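Local coordinates for SAM-dependent methyltransferase (PDB 3GGD), which binds S-adenosyl-L-homocysteine in a Rossmann-like fold and probably transfers a methyl group from S-adenosylmethionine to an acceptor, at residues A[32-41]-A[221-232]; A[58-66]-A[74-85]. All coordinates share one frame; numbering follows the deposited sequence. Where two conformers were deposited one is given.

Contact 1: residues A[32-41]-A[221-232]; sequences PVLWDANVER and FQSIHKLPDGNY. With SAH (S-adenosyl-L-homocysteine), chain E; EDO (1,2-ethanediol), chain K; EDO (1,2-ethanediol), chain L; EDO (1,2-ethanediol), chain P.
Arg41 lays its guanidinium flat on the ring of Tyr232, the two planes only 13° apart, with CZ of Arg41 3.8 Å from the centre of the Tyr232 ring in a cation-pi stack. The opposite face of the guanidinium is met by the methyl CB of Ala37, so the group sits sandwiched between a ring and a methyl while its edge does the polar work. There Arg41 NH1 donates to Gln222 OE1 at 2.8 Å, in the amide plane and on a lone pair, although the amide and guanidinium planes stand perpendicular. Arg41 NH1 and NH2 together grip Ser223 O from one face of its plane, NH1 at 3.0 Å. A bend at chi3 (-70°) sets the guanidinium against the Tyr232 ring with this edge toward Ser223 O, and NE is bonded to Asn38 OD1, which fixes its rotation. Further along, Ile224 N donates to Leu34 O (2.9 Å). Ile224 holds CG1 between its backbone N and carbonyl carbon (chi1 67°); CD1 thereby reaches Val33 O and Pro32 CB, while CG2 lies against Asp36 O. Trp35 puts CB at the edge of the Phe221 ring and one indole face against the sulfur of S-adenosyl-L-homocysteine. Three of the four hydrogen bonds joining these loops thus come from Arg41, whose charge is probably spread over carbonyl oxygens and a pi face, while Ile224 and Leu34 supply much of the apolar contact.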
# COMPACT_ATOMS: atom_id res chain seq x y z
N PRO A 32 9.52 15.10 -0.89
CA PRO A 32 8.94 14.22 -1.90
C PRO A 32 8.62 12.85 -1.35
O PRO A 32 9.27 12.38 -0.42
CB PRO A 32 10.03 14.11 -2.96
CG PRO A 32 10.99 15.15 -2.67
CD PRO A 32 10.90 15.47 -1.21
N VAL A 33 7.60 12.22 -1.95
CA VAL A 33 7.09 10.93 -1.50
C VAL A 33 7.24 9.97 -2.66
O VAL A 33 6.57 10.07 -3.69
CB VAL A 33 5.62 11.06 -1.01
CG1 VAL A 33 5.03 9.70 -0.64
CG2 VAL A 33 5.53 12.08 0.16
N LEU A 34 8.17 9.04 -2.50
CA LEU A 34 8.62 8.17 -3.57
C LEU A 34 7.52 7.53 -4.41
O LEU A 34 7.61 7.47 -5.63
CB LEU A 34 9.50 7.04 -2.96
CG LEU A 34 9.97 5.91 -3.87
CD1 LEU A 34 11.00 6.47 -4.85
CD2 LEU A 34 10.55 4.74 -3.03
N TRP A 35 6.50 7.00 -3.74
CA TRP A 35 5.43 6.25 -4.43
C TRP A 35 4.24 7.11 -4.88
O TRP A 35 3.30 6.58 -5.50
CB TRP A 35 4.89 5.17 -3.50
CG TRP A 35 4.51 5.74 -2.18
CD1 TRP A 35 3.34 6.37 -1.85
CD2 TRP A 35 5.34 5.81 -1.03
NE1 TRP A 35 3.40 6.81 -0.53
CE2 TRP A 35 4.62 6.48 -0.02
CE3 TRP A 35 6.63 5.36 -0.75
CZ2 TRP A 35 5.15 6.70 1.26
CZ3 TRP A 35 7.16 5.58 0.51
CH2 TRP A 35 6.41 6.25 1.49
N ASP A 36 4.30 8.41 -4.64
CA ASP A 36 3.11 9.25 -4.80
C ASP A 36 2.99 9.75 -6.26
O ASP A 36 3.06 10.94 -6.55
CB ASP A 36 3.16 10.39 -3.78
CG ASP A 36 1.84 11.14 -3.63
OD1 ASP A 36 0.76 10.57 -3.95
OD2 ASP A 36 1.88 12.29 -3.13
N ALA A 37 2.85 8.80 -7.17
CA ALA A 37 2.69 9.07 -8.59
C ALA A 37 1.31 9.69 -8.89
O ALA A 37 0.36 9.41 -8.20
CB ALA A 37 2.83 7.74 -9.41
N ASN A 38 1.22 10.49 -9.94
CA ASN A 38 -0.06 11.01 -10.36
C ASN A 38 -1.02 9.85 -10.69
O ASN A 38 -0.58 8.78 -11.10
CB ASN A 38 0.11 11.94 -11.55
CG ASN A 38 0.84 11.31 -12.69
OD1 ASN A 38 2.02 10.97 -12.56
ND2 ASN A 38 0.16 11.16 -13.83
N VAL A 39 -2.31 10.06 -10.43
CA VAL A 39 -3.31 8.99 -10.53
C VAL A 39 -3.31 8.27 -11.89
O VAL A 39 -3.57 7.07 -11.97
CB VAL A 39 -4.74 9.51 -10.18
CG1 VAL A 39 -4.79 9.90 -8.67
CG2 VAL A 39 -5.18 10.68 -11.15
N GLU A 40 -3.03 9.00 -12.94
CA GLU A 40 -3.01 8.42 -14.27
C GLU A 40 -2.01 7.28 -14.42
O GLU A 40 -2.20 6.44 -15.29
CB GLU A 40 -2.77 9.47 -15.34
CG GLU A 40 -3.85 10.55 -15.43
CD GLU A 40 -3.67 11.75 -14.48
OE1 GLU A 40 -2.71 11.72 -13.67
OE2 GLU A 40 -4.47 12.74 -14.58
N ARG A 41 -0.98 7.23 -13.57
CA ARG A 41 0.03 6.16 -13.63
C ARG A 41 -0.14 5.21 -12.43
O ARG A 41 0.71 4.35 -12.20
CB ARG A 41 1.45 6.76 -13.49
CG ARG A 41 1.85 7.71 -14.54
CD ARG A 41 3.35 8.03 -14.51
NE ARG A 41 3.83 8.84 -13.39
CZ ARG A 41 4.86 8.52 -12.57
NH1 ARG A 41 5.57 7.37 -12.68
NH2 ARG A 41 5.20 9.40 -11.62
N PHE A 221 5.51 -0.89 -11.11
CA PHE A 221 5.02 0.02 -10.08
C PHE A 221 5.60 1.38 -10.38
O PHE A 221 6.78 1.49 -10.69
CB PHE A 221 5.45 -0.41 -8.68
CG PHE A 221 4.86 0.43 -7.60
CD1 PHE A 221 3.56 0.22 -7.17
CD2 PHE A 221 5.59 1.47 -7.04
CE1 PHE A 221 3.00 1.03 -6.18
CE2 PHE A 221 5.05 2.27 -6.04
CZ PHE A 221 3.75 2.06 -5.62
N GLN A 222 4.78 2.42 -10.33
CA GLN A 222 5.26 3.75 -10.70
C GLN A 222 5.69 4.61 -9.53
O GLN A 222 4.91 4.86 -8.60
CB GLN A 222 4.18 4.46 -11.47
CG GLN A 222 3.75 3.71 -12.70
CD GLN A 222 4.66 3.91 -13.90
OE1 GLN A 222 5.26 4.99 -14.09
NE2 GLN A 222 4.74 2.87 -14.73
N SER A 223 6.94 5.08 -9.58
CA SER A 223 7.49 5.97 -8.57
C SER A 223 7.63 7.37 -9.18
O SER A 223 7.41 7.54 -10.38
CB SER A 223 8.87 5.49 -8.08
OG SER A 223 9.94 5.95 -8.88
N ILE A 224 8.02 8.35 -8.37
CA ILE A 224 8.21 9.72 -8.85
C ILE A 224 9.71 10.01 -9.06
O ILE A 224 10.10 11.11 -9.42
CB ILE A 224 7.61 10.78 -7.87
CG1 ILE A 224 8.40 10.79 -6.53
CG2 ILE A 224 6.16 10.52 -7.68
CD1 ILE A 224 8.28 12.05 -5.73
N HIS A 225 10.57 9.03 -8.78
CA HIS A 225 11.99 9.24 -9.00
C HIS A 225 12.34 9.22 -10.49
O HIS A 225 12.13 8.21 -11.17
CB HIS A 225 12.84 8.18 -8.33
CG HIS A 225 14.30 8.40 -8.53
ND1 HIS A 225 14.99 9.38 -7.85
CD2 HIS A 225 15.18 7.82 -9.37
CE1 HIS A 225 16.25 9.38 -8.26
NE2 HIS A 225 16.39 8.43 -9.17
N LYS A 226 12.93 10.32 -10.95
CA LYS A 226 13.35 10.45 -12.34
C LYS A 226 14.80 10.02 -12.52
O LYS A 226 15.68 10.52 -11.84
CB LYS A 226 13.25 11.91 -12.81
CG LYS A 226 11.85 12.39 -13.03
CD LYS A 226 11.84 13.69 -13.87
CE LYS A 226 10.39 14.30 -14.00
NZ LYS A 226 9.71 14.69 -12.66
N LEU A 227 15.01 9.12 -13.46
CA LEU A 227 16.31 8.65 -13.81
C LEU A 227 16.94 9.67 -14.78
O LEU A 227 16.24 10.53 -15.32
CB LEU A 227 16.19 7.27 -14.44
CG LEU A 227 15.62 6.20 -13.52
CD1 LEU A 227 15.24 4.97 -14.31
CD2 LEU A 227 16.62 5.89 -12.41
N PRO A 228 18.26 9.60 -14.99
CA PRO A 228 18.93 10.58 -15.85
C PRO A 228 18.41 10.65 -17.30
O PRO A 228 18.49 11.70 -17.92
CB PRO A 228 20.38 10.16 -15.79
CG PRO A 228 20.49 9.37 -14.52
CD PRO A 228 19.23 8.64 -14.42
N ASP A 229 17.88 9.57 -17.86
CA ASP A 229 17.32 9.66 -19.22
C ASP A 229 15.98 10.40 -19.23
O ASP A 229 15.40 10.63 -20.29
CB ASP A 229 17.16 8.28 -19.85
CG ASP A 229 16.09 7.45 -19.17
OD1 ASP A 229 15.45 7.99 -18.24
OD2 ASP A 229 15.92 6.27 -19.54
N GLY A 230 15.49 10.79 -18.05
CA GLY A 230 14.17 11.43 -17.95
C GLY A 230 13.00 10.52 -17.62
O GLY A 230 11.94 10.99 -17.23
N ASN A 231 13.16 9.21 -17.77
CA ASN A 231 12.12 8.28 -17.38
C ASN A 231 12.04 8.09 -15.88
O ASN A 231 13.00 8.34 -15.19
CB ASN A 231 12.37 6.94 -18.03
CG ASN A 231 12.32 7.03 -19.52
OD1 ASN A 231 11.34 7.53 -20.05
ND2 ASN A 231 13.38 6.59 -20.20
N TYR A 232 10.87 7.68 -15.39
CA TYR A 232 10.68 7.39 -13.98
C TYR A 232 11.16 5.99 -13.64
O TYR A 232 11.02 5.07 -14.44
CB TYR A 232 9.21 7.48 -13.59
CG TYR A 232 8.68 8.88 -13.56
CD1 TYR A 232 9.02 9.73 -12.55
CD2 TYR A 232 7.83 9.34 -14.56
CE1 TYR A 232 8.54 11.01 -12.50
CE2 TYR A 232 7.33 10.63 -14.53
CZ TYR A 232 7.69 11.46 -13.49
OH TYR A 232 7.22 12.75 -13.43
N SAH E . -1.32 3.33 -0.54
CA SAH E . -0.63 4.64 -0.46
CB SAH E . 0.60 4.64 0.48
CG SAH E . 1.73 3.62 0.23
SD SAH E . 3.12 3.82 1.36
C SAH E . -0.21 5.14 -1.84
O SAH E . 0.02 6.36 -2.02
OXT SAH E . -0.06 4.35 -2.77
C5' SAH E . 2.72 2.63 2.61
C4' SAH E . 1.64 3.14 3.60
O4' SAH E . 1.34 2.11 4.57
C3' SAH E . 2.00 4.37 4.45
O3' SAH E . 1.04 5.40 4.36
C2' SAH E . 2.04 3.85 5.88
O2' SAH E . 1.81 4.82 6.92
C1' SAH E . 1.05 2.70 5.83
N9 SAH E . 1.20 1.73 6.91
C8 SAH E . 2.39 1.24 7.36
N7 SAH E . 2.18 0.35 8.34
C5 SAH E . 0.83 0.28 8.53
C6 SAH E . -0.04 -0.44 9.46
N6 SAH E . 0.58 -1.24 10.35
N1 SAH E . -1.37 -0.26 9.41
C2 SAH E . -1.92 0.60 8.49
N3 SAH E . -1.16 1.29 7.64
C4 SAH E . 0.18 1.19 7.62
C1 EDO K . 0.99 13.29 -7.52
O1 EDO K . 0.03 13.71 -8.47
C2 EDO K . 0.24 13.31 -6.21
O2 EDO K . 0.83 14.25 -5.30
C1 EDO L . 1.31 1.38 -10.34
O1 EDO L . 1.73 2.72 -10.06
C2 EDO L . -0.23 1.18 -10.16
O2 EDO L . -0.76 1.70 -8.91
C1 EDO P . 19.68 7.99 -9.61
O1 EDO P . 19.02 8.52 -10.79
C2 EDO P . 19.16 6.60 -9.27
O2 EDO P . 19.72 6.01 -8.07

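Contact 2: residues A[58-66]-A[74-85]; sequences LPLIDFACG and LSQFFPRVIGLD. With SAH (S-adenosyl-L-homocysteine), chain E; SO4 (sulfate ion), chain H.
Leu60 sets its CD2 methyl over one face of the Phe78 ring, 3.7 Å from the ring centre and 17° off the normal, a CH-pi contact inside the beta-alpha-beta unit that opens this Rossmann-like methyltransferase fold. Its chi1 of 180° extends the side chain toward helix 69-77, where Leu60 CD2 also lies 4.1 Å from Leu74 CD1. Strands 60-63 and 81-85 run parallel, 23° apart, and their backbone bonds alternate from Leu60 N with Arg80 O through Leu84 N with Asp62 O to Cys65 N with Leu84 O. The other face of the sheet carries Ile61, Phe63, Ile82 and Leu84; here Leu84 slants across Ile61, its CD1 3.7 Å from Ile61 CG2, and the same methyl approaches the Phe63 ring obliquely. Helix 142-153 packs on Ile61 and Phe63 from this side. On the Leu60 face, Asp62 crosses Leu74 at about a right angle, and its OD2 is hydrogen-bonded to Thr71 OG1, in helix 69-77. Just past strand 60-63, Cys65 SG lies 3.5 Å from Gly83 C. At the strand ends S-adenosyl-L-homocysteine donates its amino nitrogen to Ala64 O, and its ribose hydroxyls divide between the carboxylate oxygens of Asp85, O2' to OD1 and O3' to OD2. Gly66 N, 2.9 Å from Asp85 OD2, also donates to that oxygen, from above the carboxylate plane.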
# COMPACT_ATOMS: atom_id res chain seq x y z
N LEU A 58 -20.92 -2.32 -1.36
CA LEU A 58 -20.19 -2.41 -0.12
C LEU A 58 -19.31 -1.18 0.02
O LEU A 58 -18.88 -0.58 -1.00
CB LEU A 58 -19.31 -3.66 -0.05
CG LEU A 58 -19.93 -5.05 -0.22
CD1 LEU A 58 -18.81 -6.09 -0.12
CD2 LEU A 58 -21.01 -5.35 0.83
N PRO A 59 -18.98 -0.81 1.26
CA PRO A 59 -18.03 0.27 1.41
C PRO A 59 -16.68 -0.16 0.85
O PRO A 59 -16.37 -1.36 0.86
CB PRO A 59 -17.91 0.45 2.95
CG PRO A 59 -18.49 -0.79 3.56
CD PRO A 59 -19.40 -1.41 2.55
N LEU A 60 -15.92 0.81 0.35
CA LEU A 60 -14.58 0.58 -0.16
C LEU A 60 -13.57 1.15 0.81
O LEU A 60 -13.61 2.35 1.11
CB LEU A 60 -14.36 1.25 -1.52
CG LEU A 60 -12.95 1.06 -2.13
CD1 LEU A 60 -12.54 -0.42 -2.34
CD2 LEU A 60 -12.85 1.81 -3.45
N ILE A 61 -12.64 0.29 1.25
CA ILE A 61 -11.54 0.74 2.07
C ILE A 61 -10.28 0.88 1.23
O ILE A 61 -9.92 -0.05 0.49
CB ILE A 61 -11.25 -0.25 3.23
CG1 ILE A 61 -12.40 -0.21 4.28
CG2 ILE A 61 -9.86 0.05 3.88
CD1 ILE A 61 -12.33 -1.37 5.35
N ASP A 62 -9.64 2.06 1.31
CA ASP A 62 -8.26 2.30 0.80
C ASP A 62 -7.39 2.02 2.01
O ASP A 62 -7.30 2.83 2.93
CB ASP A 62 -8.04 3.74 0.31
CG ASP A 62 -6.68 3.94 -0.36
OD1 ASP A 62 -5.80 3.06 -0.25
OD2 ASP A 62 -6.50 5.01 -0.99
N PHE A 63 -6.85 0.81 2.04
CA PHE A 63 -6.10 0.33 3.20
C PHE A 63 -4.64 0.80 3.10
O PHE A 63 -3.98 0.51 2.10
CB PHE A 63 -6.09 -1.21 3.26
CG PHE A 63 -5.59 -1.69 4.56
CD1 PHE A 63 -4.23 -1.72 4.81
CD2 PHE A 63 -6.48 -1.94 5.59
CE1 PHE A 63 -3.75 -2.08 6.05
CE2 PHE A 63 -6.00 -2.30 6.86
CZ PHE A 63 -4.63 -2.34 7.09
N ALA A 64 -4.15 1.52 4.13
CA ALA A 64 -2.79 2.13 4.10
C ALA A 64 -2.78 3.22 3.02
O ALA A 64 -1.94 3.26 2.10
CB ALA A 64 -1.65 1.05 3.90
N CYS A 65 -3.76 4.10 3.11
CA CYS A 65 -4.01 5.12 2.10
C CYS A 65 -2.98 6.26 2.02
O CYS A 65 -3.03 7.10 1.10
CB CYS A 65 -5.40 5.72 2.34
SG CYS A 65 -5.53 6.63 3.93
N GLY A 66 -2.07 6.35 2.99
CA GLY A 66 -1.04 7.39 2.97
C GLY A 66 -1.69 8.78 2.95
O GLY A 66 -2.64 9.04 3.70
N LEU A 74 -10.59 7.31 -6.12
CA LEU A 74 -11.54 6.26 -5.81
C LEU A 74 -12.91 6.84 -5.41
O LEU A 74 -13.96 6.33 -5.79
CB LEU A 74 -11.00 5.36 -4.67
CG LEU A 74 -9.83 4.47 -5.07
CD1 LEU A 74 -9.26 3.74 -3.83
CD2 LEU A 74 -10.23 3.45 -6.20
N SER A 75 -12.88 7.96 -4.68
CA SER A 75 -14.12 8.54 -4.15
C SER A 75 -14.95 9.12 -5.27
O SER A 75 -16.14 9.33 -5.10
CB SER A 75 -13.82 9.62 -3.11
OG SER A 75 -13.46 10.86 -3.71
N GLN A 76 -14.34 9.42 -6.41
CA GLN A 76 -15.09 9.96 -7.57
C GLN A 76 -15.87 8.83 -8.27
O GLN A 76 -16.84 9.05 -8.94
CB GLN A 76 -14.13 10.73 -8.49
CG GLN A 76 -13.67 12.05 -7.81
CD GLN A 76 -12.27 12.59 -8.23
OE1 GLN A 76 -11.39 11.83 -8.67
NE2 GLN A 76 -12.06 13.92 -8.05
N PHE A 77 -15.46 7.58 -8.03
CA PHE A 77 -16.07 6.43 -8.70
C PHE A 77 -16.94 5.56 -7.77
O PHE A 77 -17.83 4.90 -8.24
CB PHE A 77 -14.96 5.53 -9.33
CG PHE A 77 -14.35 6.12 -10.57
CD1 PHE A 77 -13.38 7.11 -10.49
CD2 PHE A 77 -14.80 5.73 -11.84
CE1 PHE A 77 -12.85 7.68 -11.64
CE2 PHE A 77 -14.28 6.30 -12.97
CZ PHE A 77 -13.31 7.28 -12.89
N PHE A 78 -16.63 5.52 -6.48
CA PHE A 78 -17.38 4.67 -5.54
C PHE A 78 -18.20 5.53 -4.59
O PHE A 78 -17.73 6.59 -4.18
CB PHE A 78 -16.44 3.81 -4.72
CG PHE A 78 -15.81 2.71 -5.50
CD1 PHE A 78 -14.66 2.93 -6.26
CD2 PHE A 78 -16.37 1.45 -5.50
CE1 PHE A 78 -14.07 1.93 -6.99
CE2 PHE A 78 -15.78 0.41 -6.24
CZ PHE A 78 -14.63 0.66 -7.00
N PRO A 79 -19.39 5.06 -4.21
CA PRO A 79 -20.26 5.87 -3.37
C PRO A 79 -19.70 6.17 -1.97
O PRO A 79 -19.92 7.25 -1.44
CB PRO A 79 -21.58 5.07 -3.29
CG PRO A 79 -21.29 3.73 -3.70
CD PRO A 79 -20.01 3.76 -4.54
N ARG A 80 -18.97 5.22 -1.39
CA ARG A 80 -18.46 5.39 -0.04
C ARG A 80 -17.05 4.85 0.10
O ARG A 80 -16.80 3.66 -0.11
CB ARG A 80 -19.40 4.71 0.96
CG ARG A 80 -18.94 4.83 2.41
CD ARG A 80 -19.80 3.96 3.33
NE ARG A 80 -19.38 4.10 4.72
CZ ARG A 80 -19.86 3.38 5.73
NH1 ARG A 80 -20.77 2.45 5.53
NH2 ARG A 80 -19.43 3.62 6.96
N VAL A 81 -16.13 5.73 0.48
CA VAL A 81 -14.72 5.38 0.64
C VAL A 81 -14.23 5.73 2.06
O VAL A 81 -14.50 6.80 2.59
CB VAL A 81 -13.84 6.09 -0.42
CG1 VAL A 81 -12.33 5.75 -0.23
CG2 VAL A 81 -14.34 5.73 -1.90
N ILE A 82 -13.48 4.79 2.64
CA ILE A 82 -12.85 4.95 3.92
C ILE A 82 -11.33 4.77 3.72
O ILE A 82 -10.87 3.74 3.25
CB ILE A 82 -13.37 3.92 4.94
CG1 ILE A 82 -14.89 4.09 5.13
CG2 ILE A 82 -12.64 4.06 6.28
CD1 ILE A 82 -15.60 2.88 5.76
N GLY A 83 -10.57 5.79 4.07
CA GLY A 83 -9.11 5.74 3.98
C GLY A 83 -8.54 5.42 5.37
O GLY A 83 -8.77 6.15 6.33
N LEU A 84 -7.85 4.30 5.47
CA LEU A 84 -7.26 3.87 6.74
C LEU A 84 -5.73 3.93 6.66
O LEU A 84 -5.12 3.51 5.66
CB LEU A 84 -7.69 2.45 7.05
CG LEU A 84 -9.19 2.16 7.25
CD1 LEU A 84 -9.36 0.62 7.49
CD2 LEU A 84 -9.79 2.99 8.35
N ASP A 85 -5.11 4.43 7.73
CA ASP A 85 -3.66 4.43 7.81
C ASP A 85 -3.25 4.44 9.27
O ASP A 85 -3.98 4.96 10.15
CB ASP A 85 -3.07 5.64 7.07
CG ASP A 85 -1.62 5.40 6.64
OD1 ASP A 85 -0.70 5.56 7.49
OD2 ASP A 85 -1.40 5.03 5.44
N SAH E . -1.32 3.33 -0.54
CA SAH E . -0.63 4.64 -0.46
CB SAH E . 0.60 4.64 0.48
CG SAH E . 1.73 3.62 0.23
SD SAH E . 3.12 3.82 1.36
C SAH E . -0.21 5.14 -1.84
O SAH E . 0.02 6.36 -2.02
OXT SAH E . -0.06 4.35 -2.77
C5' SAH E . 2.72 2.63 2.61
C4' SAH E . 1.64 3.14 3.60
O4' SAH E . 1.34 2.11 4.57
C3' SAH E . 2.00 4.37 4.45
O3' SAH E . 1.04 5.40 4.36
C2' SAH E . 2.04 3.85 5.88
O2' SAH E . 1.81 4.82 6.92
C1' SAH E . 1.05 2.70 5.83
N9 SAH E . 1.20 1.73 6.91
C8 SAH E . 2.39 1.24 7.36
N7 SAH E . 2.18 0.35 8.34
C5 SAH E . 0.83 0.28 8.53
C6 SAH E . -0.04 -0.44 9.46
N6 SAH E . 0.58 -1.24 10.35
N1 SAH E . -1.37 -0.26 9.41
C2 SAH E . -1.92 0.60 8.49
N3 SAH E . -1.16 1.29 7.64
C4 SAH E . 0.18 1.19 7.62
S SO4 H . -15.95 5.03 9.71
O1 SO4 H . -17.06 5.06 8.75
O2 SO4 H . -14.76 5.75 9.24
O3 SO4 H . -15.62 3.63 9.95
O4 SO4 H . -16.35 5.65 10.97
O HOH W 1 -18.44 2.33 -2.11

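Contacts 1 and 2 both touch S-adenosyl-L-homocysteine, which bridges the gap between them: their centres lie 23 Å apart and their nearest atoms about 6 Å, without touching. Along the chain, contact 2 is nested inside the loop closed by contact 1. Protein bonds tie the two regions together as well. Asp36 in contact 1 bonds Asn67 and Thr69, in the turn and helix that follow Gly66 of contact 2, and Arg131, itself a ligand-binding residue, donates to Trp35 O. The pair illustrates how a cofactor pocket is assembled from distant parts of one chain, with contact 2 serving the ribose and amino group and contact 1 the sulfur.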